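Local coordinates for GTP-binding protein REM 1 (PDB 2NZJ) that binds guanine nucleotides as a Ras-family small GTPase of the Rad and Gem-like group and probably hydrolyses GTP to GDP, at residues L45-E50 against L159-V164. Residues are numbered along the deposited sequence; the frame is centred on the assembly and turned at random.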
ATOM      1  N   LEU A  45      -9.273  12.748  -1.464  1.00 11.42           N
ATOM      2  CA  LEU A  45     -10.321  11.798  -1.799  1.00 11.41           C
ATOM      3  C   LEU A  45     -11.575  12.048  -0.988  1.00 11.35           C
ATOM      4  O   LEU A  45     -11.497  12.350   0.204  1.00 11.41           O
ATOM      5  CB  LEU A  45      -9.865  10.375  -1.499  1.00 11.28           C
ATOM      6  CG  LEU A  45      -8.754   9.841  -2.356  1.00 10.89           C
ATOM      7  CD1 LEU A  45      -8.317   8.499  -1.786  1.00 11.14           C
ATOM      8  CD2 LEU A  45      -9.205   9.741  -3.799  1.00  9.99           C
ATOM      9  N   THR A  46     -12.722  11.889  -1.635  1.00 11.25           N
ATOM     10  CA  THR A  46     -14.008  11.979  -0.971  1.00 11.63           C
ATOM     11  C   THR A  46     -14.490  10.571  -0.624  1.00 11.76           C
ATOM     12  O   THR A  46     -14.727   9.750  -1.499  1.00 11.94           O
ATOM     13  CB  THR A  46     -15.040  12.711  -1.869  1.00 11.84           C
ATOM     14  OG1 THR A  46     -14.637  14.082  -2.028  1.00 12.75           O
ATOM     15  CG2 THR A  46     -16.445  12.684  -1.264  1.00 11.66           C
ATOM     16  N   VAL A  47     -14.618  10.292   0.664  1.00 12.07           N
ATOM     17  CA  VAL A  47     -15.005   8.969   1.141  1.00 12.17           C
ATOM     18  C   VAL A  47     -16.049   9.168   2.224  1.00 12.70           C
ATOM     19  O   VAL A  47     -15.899  10.040   3.077  1.00 12.56           O
ATOM     20  CB  VAL A  47     -13.815   8.225   1.703  1.00 12.00           C
ATOM     21  CG1 VAL A  47     -14.182   6.779   1.986  1.00 12.58           C
ATOM     22  CG2 VAL A  47     -12.685   8.280   0.726  1.00 11.55           C
ATOM     23  N   ASP A  48     -17.122   8.380   2.166  1.00 13.51           N
ATOM     24  CA  ASP A  48     -18.263   8.516   3.092  1.00 13.92           C
ATOM     25  C   ASP A  48     -18.632   9.995   3.300  1.00 14.08           C
ATOM     26  O   ASP A  48     -18.814  10.464   4.433  1.00 13.99           O
ATOM     27  CB  ASP A  48     -17.953   7.826   4.427  1.00 14.27           C
ATOM     28  CG  ASP A  48     -17.542   6.356   4.251  1.00 15.40           C
ATOM     29  OD1 ASP A  48     -18.250   5.607   3.551  1.00 17.55           O
ATOM     30  OD2 ASP A  48     -16.515   5.948   4.818  1.00 16.35           O
ATOM     31  N   GLY A  49     -18.705  10.731   2.191  1.00 14.22           N
ATOM     32  CA  GLY A  49     -19.134  12.136   2.194  1.00 14.18           C
ATOM     33  C   GLY A  49     -18.165  13.155   2.767  1.00 14.37           C
ATOM     34  O   GLY A  49     -18.542  14.304   2.959  1.00 14.26           O
ATOM     35  N   GLU A  50     -16.914  12.741   3.002  1.00 14.62           N
ATOM     36  CA  GLU A  50     -15.908  13.532   3.736  1.00 14.82           C
ATOM     37  C   GLU A  50     -14.572  13.516   2.991  1.00 14.19           C
ATOM     38  O   GLU A  50     -14.114  12.472   2.542  1.00 14.31           O
ATOM     39  CB  GLU A  50     -15.745  12.939   5.151  1.00 14.87           C
ATOM     40  CG  GLU A  50     -14.599  13.486   6.024  1.00 16.13           C
ATOM     41  CD  GLU A  50     -14.408  12.711   7.362  1.00 16.89           C
ATOM     42  OE1 GLU A  50     -15.319  11.954   7.790  1.00 18.24           O
ATOM     43  OE2 GLU A  50     -13.336  12.871   7.996  1.00 19.07           O
ATOM     44  N   LEU A 159      -8.568   0.227  -2.591  1.00 29.30           N
ATOM     45  CA  LEU A 159      -7.392   0.174  -1.706  1.00 28.96           C
ATOM     46  C   LEU A 159      -7.209   1.499  -0.980  1.00 29.38           C
ATOM     47  O   LEU A 159      -7.151   1.533   0.269  1.00 29.67           O
ATOM     48  CB  LEU A 159      -6.112  -0.175  -2.462  1.00 28.72           C
ATOM     49  CG  LEU A 159      -4.783   0.129  -1.772  1.00 28.71           C
ATOM     50  CD1 LEU A 159      -4.625  -0.765  -0.570  1.00 28.11           C
ATOM     51  CD2 LEU A 159      -3.598   0.005  -2.718  1.00 28.12           C
ATOM     52  N   PHE A 160      -7.131   2.587  -1.740  1.00 29.13           N
ATOM     53  CA  PHE A 160      -6.863   3.884  -1.122  1.00 29.20           C
ATOM     54  C   PHE A 160      -8.035   4.411  -0.304  1.00 28.85           C
ATOM     55  O   PHE A 160      -7.823   4.986   0.738  1.00 29.53           O
ATOM     56  CB  PHE A 160      -6.363   4.877  -2.157  1.00 29.22           C
ATOM     57  CG  PHE A 160      -5.046   4.480  -2.737  1.00 29.23           C
ATOM     58  CD1 PHE A 160      -3.868   4.744  -2.042  1.00 29.16           C
ATOM     59  CD2 PHE A 160      -4.981   3.769  -3.929  1.00 28.13           C
ATOM     60  CE1 PHE A 160      -2.629   4.356  -2.568  1.00 29.40           C
ATOM     61  CE2 PHE A 160      -3.771   3.376  -4.458  1.00 28.35           C
ATOM     62  CZ  PHE A 160      -2.582   3.670  -3.781  1.00 28.99           C
ATOM     63  N   GLU A 161      -9.262   4.176  -0.743  1.00 28.75           N
ATOM     64  CA  GLU A 161     -10.457   4.529   0.056  1.00 28.86           C
ATOM     65  C   GLU A 161     -10.505   3.751   1.371  1.00 28.59           C
ATOM     66  O   GLU A 161     -10.892   4.269   2.399  1.00 28.71           O
ATOM     67  CB  GLU A 161     -11.735   4.293  -0.755  1.00 28.56           C
ATOM     68  CG  GLU A 161     -11.799   5.252  -1.935  1.00 29.96           C
ATOM     69  CD  GLU A 161     -13.090   5.250  -2.727  1.00 30.93           C
ATOM     70  OE1 GLU A 161     -13.913   4.300  -2.642  1.00 32.21           O
ATOM     71  OE2 GLU A 161     -13.254   6.238  -3.469  1.00 31.58           O
ATOM     72  N   GLY A 162     -10.049   2.510   1.329  1.00 28.82           N
ATOM     73  CA  GLY A 162      -9.930   1.671   2.515  1.00 28.45           C
ATOM     74  C   GLY A 162      -8.885   2.188   3.486  1.00 28.47           C
ATOM     75  O   GLY A 162      -9.115   2.214   4.695  1.00 28.93           O
ATOM     76  N   VAL A 163      -7.748   2.622   2.961  1.00 28.10           N
ATOM     77  CA  VAL A 163      -6.724   3.250   3.789  1.00 28.08           C
ATOM     78  C   VAL A 163      -7.300   4.459   4.544  1.00 28.04           C
ATOM     79  O   VAL A 163      -7.103   4.589   5.764  1.00 27.94           O
ATOM     80  CB  VAL A 163      -5.514   3.721   2.944  1.00 28.20           C
ATOM     81  CG1 VAL A 163      -4.576   4.535   3.770  1.00 27.41           C
ATOM     82  CG2 VAL A 163      -4.798   2.539   2.332  1.00 28.24           C
ATOM     83  N   VAL A 164      -8.012   5.339   3.834  1.00 27.87           N
ATOM     84  CA  VAL A 164      -8.656   6.496   4.490  1.00 27.48           C
ATOM     85  C   VAL A 164      -9.531   6.025   5.646  1.00 27.71           C
ATOM     86  O   VAL A 164      -9.411   6.528   6.767  1.00 27.68           O
ATOM     87  CB  VAL A 164      -9.566   7.308   3.551  1.00 27.44           C
ATOM     88  CG1 VAL A 164     -10.289   8.379   4.327  1.00 26.91           C
ATOM     89  CG2 VAL A 164      -8.791   7.908   2.372  1.00 27.06           C
TER
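Val47, whose side chain packs on Glu161 and Val164, has a carbonyl oxygen gripped by two donors: the amide N of Glu50, 2.9 Å from Val47 O, and NH1 of Arg168, further along helix 156-171. The return bond from Val47 N to Glu50 O, also 2.9 Å, closes a type I' turn from Val47 to Glu50, the two-residue loop of a hairpin, and Glu50 O in turn receives NH2 of Arg168. One guanidinium thus ties both carbonyls of the closing pair to the helix, while Asp48 forms a salt bridge with Arg165. Between 45-50 and 159-164 themselves the contact is apolar. Val47 CG2, anti to the carbonyl carbon, lies 4.1 Å from Glu161 CG, so the carboxylate-bearing chain contributes its aliphatic part. Val164 CG2 is shared, meeting both Val47 CG2 and Leu45 CD1 at 4.2 Å. An extended chi2 of 172° carries Leu45 CD1 on to Phe160 CB, 4.1 Å away; the end of Phe160 leads away, its ring meeting that of Phe24. The strand's pleat turns Leu45 and Val47 toward the helix; the short axes are inclined at 69°. The example illustrates a beta hairpin at the sheet edge packed on the C-terminal helix of a Ras-like G domain.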